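PDB 4DJT: GTP-binding nuclear protein GSP1 from Encephalitozoon cuniculi, which probably drives nucleocytoplasmic transport as a Ran-family small GTPase, binding guanine nucleotide and serving protein import into the nucleus and RNA export from it. Local coordinates for residues A88-D93 with Q101-W106; N148-E153 with F166-R171; G45-P50 with V192-H197. All blocks are in the same frame, centred on the assembly; numbering follows the deposited sequence. Where two conformers were deposited one is given.

Contact 1: A88-D93 with Q101-W106; sequences AILFFD and QNLARW. Unlike the reference sequence in segment 88-93: Leu-90 (reference Phe).
Leu-90 and Leu-103 interlock where the inner strand 87-93 of the Ras-like P-loop GTPase fold meets the start of helix 103-114, which packs across one face of the sheet. All five residues that touch are buried, and the side chains that meet are apolar. Leu-103 carries the helix side. Its CD2 methyl lies against the branch point of Leu-90, with CG of Leu-90 3.6 Å from CD2 of Leu-103, and it touches CD2 of Leu-90 almost as closely, at 3.7 Å. The other branch, CD1, reaches further up the strand to the ring of Phe-92, 4.0 Å from its CD1, so the methyls of one leucine are shared between the two strand residues that face the helix. In Leu-90, CG stands opposite the backbone N across the CA-CB bond (chi1 172°), and the two methyls part from there: CD2 stays with Leu-103, while CD1 turns to the next helical turn and meets CB of Trp-106 at 3.5 Å. Leu-103 and Trp-106, about one helical turn apart, both touch this leucine, which differs from the phenylalanine of the reference sequence. Trp-106 offers Leu-90 the root of its side chain; the indole then runs away from the strand, and its NE1 donates to Asp-19 of the P-loop. Between Leu-90 and Phe-92, Phe-91 points to the other face of the sheet, where its ring meets Tyr-27 edge-to-face and lies near Val-22 and Asn-125 of the nucleotide site. For Phe-92, chi1 of 70° sets the ring between the backbone N and the carbonyl carbon, and CB of Phe-92 comes to 4.1 Å from CD2 of Leu-103.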
loop_
_atom_site.group_PDB
_atom_site.type_symbol
_atom_site.label_atom_id
_atom_site.label_comp_id
_atom_site.label_asym_id
_atom_site.label_seq_id
_atom_site.Cartn_x
_atom_site.Cartn_y
_atom_site.Cartn_z
ATOM N N ALA A 88 -4.699 -3.822 3.104
ATOM C CA ALA A 88 -4.409 -2.484 2.609
ATOM C C ALA A 88 -3.097 -2.011 3.205
ATOM O O ALA A 88 -2.716 -2.401 4.341
ATOM C CB ALA A 88 -5.539 -1.505 2.946
ATOM N N ILE A 89 -2.388 -1.174 2.448
ATOM C CA ILE A 89 -1.255 -0.442 2.924
ATOM C C ILE A 89 -1.650 1.012 2.841
ATOM O O ILE A 89 -2.000 1.503 1.770
ATOM C CB ILE A 89 0.062 -0.694 2.108
ATOM C CG1 ILE A 89 0.392 -2.177 2.078
ATOM C CG2 ILE A 89 1.233 0.080 2.722
ATOM C CD1 ILE A 89 1.553 -2.560 1.160
ATOM N N LEU A 90 -1.698 1.664 3.996
ATOM C CA LEU A 90 -2.235 3.019 4.106
ATOM C C LEU A 90 -1.107 3.963 4.426
ATOM O O LEU A 90 -0.388 3.768 5.408
ATOM C CB LEU A 90 -3.338 3.051 5.197
ATOM C CG LEU A 90 -3.883 4.431 5.588
ATOM C CD1 LEU A 90 -4.531 5.148 4.411
ATOM C CD2 LEU A 90 -4.866 4.280 6.752
ATOM N N PHE A 91 -0.871 4.944 3.545
ATOM C CA PHE A 91 0.274 5.817 3.667
ATOM C C PHE A 91 -0.156 7.192 4.133
ATOM O O PHE A 91 -1.240 7.665 3.780
ATOM C CB PHE A 91 0.925 6.035 2.311
ATOM C CG PHE A 91 1.469 4.788 1.686
ATOM C CD1 PHE A 91 2.810 4.536 1.689
ATOM C CD2 PHE A 91 0.623 3.900 1.050
ATOM C CE1 PHE A 91 3.326 3.360 1.113
ATOM C CE2 PHE A 91 1.116 2.742 0.466
ATOM C CZ PHE A 91 2.470 2.481 0.499
ATOM N N PHE A 92 0.745 7.854 4.840
ATOM C CA PHE A 92 0.694 9.299 4.938
ATOM C C PHE A 92 2.080 9.882 4.712
ATOM O O PHE A 92 3.070 9.181 4.679
ATOM C CB PHE A 92 0.077 9.744 6.279
ATOM C CG PHE A 92 0.948 9.472 7.475
ATOM C CD1 PHE A 92 1.046 8.190 8.008
ATOM C CD2 PHE A 92 1.646 10.503 8.093
ATOM C CE1 PHE A 92 1.857 7.926 9.082
ATOM C CE2 PHE A 92 2.451 10.247 9.197
ATOM C CZ PHE A 92 2.565 8.955 9.678
ATOM N N ASP A 93 2.107 11.195 4.545
ATOM C CA ASP A 93 3.308 11.971 4.359
ATOM C C ASP A 93 3.620 12.615 5.709
ATOM O O ASP A 93 2.808 13.408 6.230
ATOM C CB ASP A 93 2.988 13.032 3.309
ATOM C CG ASP A 93 4.148 13.978 3.009
ATOM O OD1 ASP A 93 5.108 14.081 3.804
ATOM O OD2 ASP A 93 4.052 14.655 1.957
ATOM N N GLN A 101 -4.499 13.525 9.052
ATOM C CA GLN A 101 -5.886 13.732 9.520
ATOM C C GLN A 101 -6.889 12.814 8.821
ATOM O O GLN A 101 -7.798 12.286 9.473
ATOM C CB GLN A 101 -6.315 15.200 9.318
ATOM N N ASN A 102 -6.713 12.595 7.508
ATOM C CA ASN A 102 -7.669 11.807 6.733
ATOM C C ASN A 102 -7.454 10.298 6.912
ATOM O O ASN A 102 -8.168 9.495 6.301
ATOM C CB ASN A 102 -7.603 12.161 5.240
ATOM C CG ASN A 102 -8.518 13.321 4.850
ATOM O OD1 ASN A 102 -9.718 13.329 5.157
ATOM N ND2 ASN A 102 -7.960 14.284 4.118
ATOM N N LEU A 103 -6.478 9.898 7.743
ATOM C CA LEU A 103 -6.227 8.468 7.935
ATOM C C LEU A 103 -7.479 7.705 8.388
ATOM O O LEU A 103 -7.759 6.614 7.903
ATOM C CB LEU A 103 -5.063 8.210 8.895
ATOM C CG LEU A 103 -3.626 8.463 8.388
ATOM C CD1 LEU A 103 -2.635 8.199 9.522
ATOM C CD2 LEU A 103 -3.261 7.617 7.176
ATOM N N ALA A 104 -8.231 8.277 9.329
ATOM C CA ALA A 104 -9.394 7.587 9.876
ATOM C C ALA A 104 -10.461 7.422 8.806
ATOM O O ALA A 104 -11.177 6.416 8.771
ATOM C CB ALA A 104 -9.954 8.363 11.082
ATOM N N ARG A 105 -10.579 8.428 7.970
ATOM C CA ARG A 105 -11.485 8.417 6.824
ATOM C C ARG A 105 -11.111 7.303 5.830
ATOM O O ARG A 105 -11.986 6.599 5.330
ATOM C CB ARG A 105 -11.458 9.780 6.105
ATOM N N TRP A 106 -9.811 7.147 5.569
ATOM C CA TRP A 106 -9.314 6.082 4.703
ATOM C C TRP A 106 -9.567 4.731 5.276
ATOM O O TRP A 106 -10.070 3.827 4.580
ATOM C CB TRP A 106 -7.814 6.257 4.407
ATOM C CG TRP A 106 -7.539 7.240 3.310
ATOM C CD1 TRP A 106 -6.970 8.509 3.421
ATOM C CD2 TRP A 106 -7.842 7.082 1.899
ATOM N NE1 TRP A 106 -6.893 9.112 2.196
ATOM C CE2 TRP A 106 -7.394 8.302 1.242
ATOM C CE3 TRP A 106 -8.410 6.076 1.133
ATOM C CZ2 TRP A 106 -7.527 8.494 -0.110
ATOM C CZ3 TRP A 106 -8.537 6.279 -0.244
ATOM C CH2 TRP A 106 -8.111 7.457 -0.845
#

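Contact 2: N148-E153 with F166-R171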
loop_
_atom_site.group_PDB
_atom_site.type_symbol
_atom_site.label_atom_id
_atom_site.label_comp_id
_atom_site.label_asym_id
_atom_site.label_seq_id
_atom_site.Cartn_x
_atom_site.Cartn_y
_atom_site.Cartn_z
ATOM N N ASN A 148 -4.654 0.214 17.238
ATOM C CA ASN A 148 -3.350 -0.209 16.786
ATOM C C ASN A 148 -3.416 -0.791 15.364
ATOM O O ASN A 148 -4.310 -1.614 15.035
ATOM C CB ASN A 148 -2.767 -1.279 17.703
ATOM C CG ASN A 148 -1.359 -1.679 17.290
ATOM O OD1 ASN A 148 -0.398 -0.976 17.568
ATOM N ND2 ASN A 148 -1.244 -2.784 16.612
ATOM N N TYR A 149 -2.462 -0.365 14.562
ATOM C CA TYR A 149 -2.176 -0.911 13.227
ATOM C C TYR A 149 -0.693 -1.090 13.170
ATOM O O TYR A 149 0.055 -0.300 13.760
ATOM C CB TYR A 149 -2.648 0.044 12.120
ATOM C CG TYR A 149 -4.143 0.294 12.179
ATOM C CD1 TYR A 149 -5.035 -0.571 11.575
ATOM C CD2 TYR A 149 -4.671 1.392 12.889
ATOM C CE1 TYR A 149 -6.408 -0.355 11.649
ATOM C CE2 TYR A 149 -6.042 1.612 12.970
ATOM C CZ TYR A 149 -6.907 0.738 12.367
ATOM O OH TYR A 149 -8.259 0.943 12.449
ATOM N N GLU A 150 -0.240 -2.165 12.534
ATOM C CA GLU A 150 1.173 -2.381 12.352
ATOM C C GLU A 150 1.696 -1.207 11.547
ATOM O O GLU A 150 1.031 -0.743 10.637
ATOM C CB GLU A 150 1.440 -3.699 11.629
ATOM C CG GLU A 150 2.880 -4.181 11.790
ATOM C CD GLU A 150 3.147 -4.878 13.120
ATOM O OE1 GLU A 150 2.205 -5.055 13.898
ATOM O OE2 GLU A 150 4.315 -5.303 13.369
ATOM N N TYR A 151 2.853 -0.682 11.945
ATOM C CA TYR A 151 3.289 0.656 11.550
ATOM C C TYR A 151 4.735 0.598 11.137
ATOM O O TYR A 151 5.579 0.102 11.878
ATOM C CB TYR A 151 3.116 1.615 12.739
ATOM C CG TYR A 151 3.466 3.083 12.504
ATOM C CD1 TYR A 151 2.487 3.996 12.091
ATOM C CD2 TYR A 151 4.749 3.561 12.726
ATOM C CE1 TYR A 151 2.779 5.343 11.908
ATOM C CE2 TYR A 151 5.045 4.929 12.553
ATOM C CZ TYR A 151 4.065 5.793 12.149
ATOM O OH TYR A 151 4.340 7.119 11.968
ATOM N N PHE A 152 5.029 1.142 9.960
ATOM C CA PHE A 152 6.409 1.236 9.494
ATOM C C PHE A 152 6.756 2.632 9.032
ATOM O O PHE A 152 5.936 3.309 8.424
ATOM C CB PHE A 152 6.657 0.270 8.329
ATOM C CG PHE A 152 6.357 -1.165 8.666
ATOM C CD1 PHE A 152 7.208 -1.881 9.479
ATOM C CD2 PHE A 152 5.176 -1.756 8.262
ATOM C CE1 PHE A 152 6.925 -3.192 9.840
ATOM C CE2 PHE A 152 4.898 -3.064 8.594
ATOM C CZ PHE A 152 5.768 -3.788 9.378
ATOM N N GLU A 153 7.994 3.039 9.315
ATOM C CA GLU A 153 8.570 4.279 8.744
ATOM C C GLU A 153 9.326 3.882 7.484
ATOM O O GLU A 153 10.143 2.956 7.510
ATOM C CB GLU A 153 9.474 4.960 9.783
ATOM C CG GLU A 153 8.696 5.265 11.061
ATOM C CD GLU A 153 9.457 6.076 12.111
ATOM O OE1 GLU A 153 10.725 6.085 12.084
ATOM O OE2 GLU A 153 8.763 6.701 12.964
ATOM N N PHE A 166 4.855 -5.972 3.227
ATOM C CA PHE A 166 4.513 -7.251 2.579
ATOM C C PHE A 166 4.893 -8.424 3.461
ATOM O O PHE A 166 4.163 -9.428 3.555
ATOM C CB PHE A 166 5.175 -7.353 1.201
ATOM C CG PHE A 166 4.655 -6.364 0.223
ATOM C CD1 PHE A 166 3.376 -6.476 -0.266
ATOM C CD2 PHE A 166 5.410 -5.258 -0.150
ATOM C CE1 PHE A 166 2.851 -5.523 -1.108
ATOM C CE2 PHE A 166 4.897 -4.326 -0.994
ATOM C CZ PHE A 166 3.625 -4.445 -1.496
ATOM N N LEU A 167 6.027 -8.335 4.116
ATOM C CA LEU A 167 6.433 -9.378 5.061
ATOM C C LEU A 167 5.385 -9.562 6.149
ATOM O O LEU A 167 4.979 -10.686 6.451
ATOM C CB LEU A 167 7.795 -9.058 5.665
ATOM C CG LEU A 167 8.421 -10.101 6.609
ATOM C CD1 LEU A 167 8.569 -11.453 5.927
ATOM C CD2 LEU A 167 9.767 -9.594 7.152
ATOM N N HIS A 168 4.942 -8.459 6.753
ATOM C CA HIS A 168 3.864 -8.527 7.760
ATOM C C HIS A 168 2.587 -9.155 7.236
ATOM O O HIS A 168 1.997 -10.028 7.870
ATOM C CB HIS A 168 3.535 -7.151 8.316
ATOM C CG HIS A 168 2.555 -7.193 9.463
ATOM N ND1 HIS A 168 2.880 -7.694 10.652
ATOM C CD2 HIS A 168 1.203 -6.865 9.532
ATOM C CE1 HIS A 168 1.811 -7.638 11.470
ATOM N NE2 HIS A 168 0.790 -7.144 10.786
ATOM N N LEU A 169 2.165 -8.717 6.061
ATOM C CA LEU A 169 0.936 -9.209 5.437
ATOM C C LEU A 169 1.021 -10.715 5.156
ATOM O O LEU A 169 0.087 -11.451 5.465
ATOM C CB LEU A 169 0.630 -8.401 4.151
ATOM C CG LEU A 169 0.179 -6.933 4.309
ATOM C CD1 LEU A 169 0.161 -6.192 2.971
ATOM C CD2 LEU A 169 -1.201 -6.866 4.980
ATOM N N ALA A 170 2.151 -11.180 4.639
ATOM C CA ALA A 170 2.385 -12.625 4.408
ATOM C C ALA A 170 2.291 -13.439 5.688
ATOM O O ALA A 170 1.669 -14.555 5.717
ATOM C CB ALA A 170 3.742 -12.859 3.738
ATOM N N ARG A 171 2.832 -12.890 6.779
ATOM C CA ARG A 171 2.706 -13.526 8.086
ATOM C C ARG A 171 1.272 -13.662 8.577
ATOM O O ARG A 171 0.865 -14.757 9.010
ATOM C CB ARG A 171 3.576 -12.795 9.121
ATOM C CG ARG A 171 5.033 -12.953 8.824
ATOM C CD ARG A 171 5.949 -11.995 9.573
ATOM N NE ARG A 171 7.336 -12.418 9.419
ATOM C CZ ARG A 171 8.397 -11.766 9.899
ATOM N NH1 ARG A 171 8.262 -10.614 10.575
ATOM N NH2 ARG A 171 9.607 -12.269 9.691
#
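This is a surface contact, between Glu-150 and Phe-152 of the edge segment 148-153, at one border of the central sheet of the Ras-like fold, and His-168 on helix 164-174, which packs against that sheet. His-168 is the one helix residue involved, and it meets two residues that lie on the same side of the edge segment. Its imidazole lies under the side chain of Glu-150 in a CH-pi contact: CG of Glu-150 stands 3.6 Å from the centroid of the His-168 ring and only 7° off its normal. The chain of Glu-150 is bent at chi2 (80°), which lays the carboxylate flat against the ring but displaced past its CE1 corner. The carboxylate and imidazole planes are nearly parallel, 9° apart, in an offset stack, with CD of Glu-150 3.5 Å from CE1 of His-168. The oxygens lie above the plane of the imidazole, not in line with its ring nitrogens; OE2 of Glu-150 is 3.9 Å from ND1 of His-168. A negative charge so placed would probably favour a protonated imidazole, though the geometry includes no salt bridge. Further along the strand, Phe-152 approaches the root of the same histidine, and its other neighbours include Val-121 of strand 120-125. Phe-166 and Leu-169 of the same helix face inward, touching Ile-89 in the sheet, while His-168 reaches to the border strand. There the rim of the phenyl ring faces the histidine, with CZ of Phe-152 4.2 Å from CB of His-168.

Contact 3: G45-P50 with V192-H197; sequences GAVNHP and VNYDYH
Val-47 and His-49, neighbours on one side of strand 46-54, grip Tyr-194 of the C-terminal extension. Packing is tightest at the phenol ring: CG2 of Val-47 sits over the centre of one face, a CH-pi contact with the methyl carbon 3.5 Å from the ring centroid. At the far end of the tyrosine, NE2 of His-49 donates to OH of Tyr-194 at 2.8 Å, with the hydroxyl close to the imidazole plane and an N-H...O angle of 158°. The two rings are inclined at 47°. Asp-67 also bonds this hydroxyl, and Lys-38 bonds ND1 of His-49, so the imidazole is held at both nitrogens. CG1 of Val-47 lies against one face of that imidazole, offset toward its rim.

Tyr-196 makes the looser, solvent-exposed side, reaching CA of Gly-45 through its OH at 3.4 Å; that hydroxyl is hydrogen-bonded to Tyr-40. Around Tyr-194 the chain makes an Asx turn, OD1 of Asn-193 accepting from N of Asp-195. The side chain of Tyr-194 lies beside Thr-25, its nearest atom about 6 Å from the magnesium ion, and the arrangement resembles GDP-bound Ran, whose C-terminal extension packs against the GTPase domain near switch I.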
loop_
_atom_site.group_PDB
_atom_site.type_symbol
_atom_site.label_atom_id
_atom_site.label_comp_id
_atom_site.label_asym_id
_atom_site.label_seq_id
_atom_site.Cartn_x
_atom_site.Cartn_y
_atom_site.Cartn_z
ATOM N N GLY A 45 -10.014 2.821 -12.565
ATOM C CA GLY A 45 -8.963 3.845 -12.484
ATOM C C GLY A 45 -7.798 3.292 -11.642
ATOM O O GLY A 45 -7.368 3.888 -10.638
ATOM N N ALA A 46 -7.334 2.107 -11.998
ATOM C CA ALA A 46 -6.317 1.475 -11.190
ATOM C C ALA A 46 -5.401 0.606 -12.006
ATOM O O ALA A 46 -5.787 0.058 -13.029
ATOM C CB ALA A 46 -6.964 0.650 -10.086
ATOM N N VAL A 47 -4.154 0.540 -11.551
ATOM C CA VAL A 47 -3.162 -0.365 -12.063
ATOM C C VAL A 47 -2.904 -1.449 -11.025
ATOM O O VAL A 47 -2.673 -1.154 -9.849
ATOM C CB VAL A 47 -1.828 0.387 -12.331
ATOM C CG1 VAL A 47 -0.685 -0.584 -12.634
ATOM C CG2 VAL A 47 -2.016 1.392 -13.463
ATOM N N ASN A 48 -2.924 -2.701 -11.462
ATOM C CA ASN A 48 -2.420 -3.794 -10.627
ATOM C C ASN A 48 -0.949 -4.046 -10.846
ATOM O O ASN A 48 -0.527 -4.264 -11.976
ATOM C CB ASN A 48 -3.137 -5.110 -10.885
ATOM C CG ASN A 48 -2.619 -6.206 -9.978
ATOM O OD1 ASN A 48 -2.711 -6.068 -8.787
ATOM N ND2 ASN A 48 -2.060 -7.281 -10.543
ATOM N N HIS A 49 -0.194 -4.089 -9.746
ATOM C CA HIS A 49 1.253 -4.416 -9.736
ATOM C C HIS A 49 1.483 -5.744 -9.068
ATOM O O HIS A 49 1.421 -5.835 -7.850
ATOM C CB HIS A 49 2.016 -3.340 -8.950
ATOM C CG HIS A 49 1.962 -1.971 -9.557
ATOM N ND1 HIS A 49 2.838 -1.563 -10.497
ATOM C CD2 HIS A 49 1.137 -0.876 -9.288
ATOM C CE1 HIS A 49 2.576 -0.272 -10.816
ATOM N NE2 HIS A 49 1.539 0.139 -10.079
ATOM N N PRO A 50 1.708 -6.801 -9.845
ATOM C CA PRO A 50 2.053 -8.081 -9.196
ATOM C C PRO A 50 3.466 -8.071 -8.660
ATOM O O PRO A 50 4.404 -7.715 -9.384
ATOM C CB PRO A 50 1.937 -9.112 -10.300
ATOM C CG PRO A 50 1.503 -8.400 -11.513
ATOM C CD PRO A 50 1.369 -6.950 -11.277
ATOM N N VAL A 192 7.112 4.428 -15.940
ATOM C CA VAL A 192 5.803 4.427 -16.560
ATOM C C VAL A 192 4.917 5.342 -15.737
ATOM O O VAL A 192 4.649 5.081 -14.555
ATOM C CB VAL A 192 5.145 3.029 -16.612
ATOM C CG1 VAL A 192 3.743 3.125 -17.234
ATOM C CG2 VAL A 192 6.037 2.048 -17.391
ATOM N N ASN A 193 4.528 6.452 -16.338
ATOM C CA ASN A 193 3.552 7.319 -15.710
ATOM C C ASN A 193 2.160 6.988 -16.214
ATOM O O ASN A 193 1.842 7.201 -17.387
ATOM C CB ASN A 193 3.853 8.780 -16.013
ATOM C CG ASN A 193 2.667 9.675 -15.709
ATOM O OD1 ASN A 193 2.005 9.501 -14.685
ATOM N ND2 ASN A 193 2.379 10.646 -16.634
ATOM N N TYR A 194 1.313 6.481 -15.322
ATOM C CA TYR A 194 -0.039 6.137 -15.679
ATOM C C TYR A 194 -1.061 7.077 -15.024
ATOM O O TYR A 194 -2.283 6.810 -15.082
ATOM C CB TYR A 194 -0.369 4.669 -15.339
ATOM C CG TYR A 194 0.015 4.213 -13.975
ATOM C CD1 TYR A 194 -0.771 4.523 -12.854
ATOM C CD2 TYR A 194 1.172 3.460 -13.780
ATOM C CE1 TYR A 194 -0.395 4.109 -11.591
ATOM C CE2 TYR A 194 1.532 3.031 -12.529
ATOM C CZ TYR A 194 0.719 3.339 -11.434
ATOM O OH TYR A 194 1.068 2.932 -10.184
ATOM N N ASP A 195 -0.576 8.165 -14.436
ATOM C CA ASP A 195 -1.444 9.043 -13.681
ATOM C C ASP A 195 -2.266 9.889 -14.658
ATOM O O ASP A 195 -1.745 10.401 -15.642
ATOM C CB ASP A 195 -0.646 10.014 -12.802
ATOM C CG ASP A 195 0.023 9.364 -11.637
ATOM O OD1 ASP A 195 -0.066 8.135 -11.452
ATOM O OD2 ASP A 195 0.641 10.109 -10.871
ATOM N N TYR A 196 -3.515 10.134 -14.303
ATOM C CA TYR A 196 -4.310 11.131 -15.001
ATOM C C TYR A 196 -3.723 12.490 -14.687
ATOM O O TYR A 196 -3.252 12.740 -13.579
ATOM C CB TYR A 196 -5.771 11.090 -14.555
ATOM C CG TYR A 196 -6.428 9.723 -14.665
ATOM C CD1 TYR A 196 -6.170 8.887 -15.746
ATOM C CD2 TYR A 196 -7.367 9.306 -13.733
ATOM C CE1 TYR A 196 -6.805 7.665 -15.880
ATOM C CE2 TYR A 196 -7.995 8.081 -13.855
ATOM C CZ TYR A 196 -7.709 7.270 -14.929
ATOM O OH TYR A 196 -8.313 6.030 -15.053
ATOM N N HIS A 197 -3.745 13.378 -15.662
ATOM C CA HIS A 197 -3.331 14.737 -15.413
ATOM C C HIS A 197 -4.353 15.445 -14.541
ATOM O O HIS A 197 -5.557 15.344 -14.779
ATOM C CB HIS A 197 -3.157 15.508 -16.711
ATOM C CG HIS A 197 -2.603 16.888 -16.498
ATOM N ND1 HIS A 197 -1.323 17.103 -16.110
ATOM C CD2 HIS A 197 -3.224 18.140 -16.522
ATOM C CE1 HIS A 197 -1.116 18.443 -15.971
ATOM N NE2 HIS A 197 -2.282 19.070 -16.207
#

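Contacts 1 and 2 hold helices to the same central sheet, and they touch: Phe-92 meets Tyr-151, and Ile-89 meets Phe-166 and Leu-169. Contact 1 is fully buried, built from leucine, phenylalanine and the base of a tryptophan; contact 2 lies at the surface, where a carboxylate lies flat against an imidazole, displaced to one side. Contact 3 reaches the same sheet through strand 46-54, about 24 Å from contact 2 between centres, and on the opposite side of the chain's centre. It joins a loop instead of a helix, is mostly buried away from Tyr-196, and mixes a CH-pi contact with a hydrogen bond. Its two segments enclose contacts 1 and 2 in sequence.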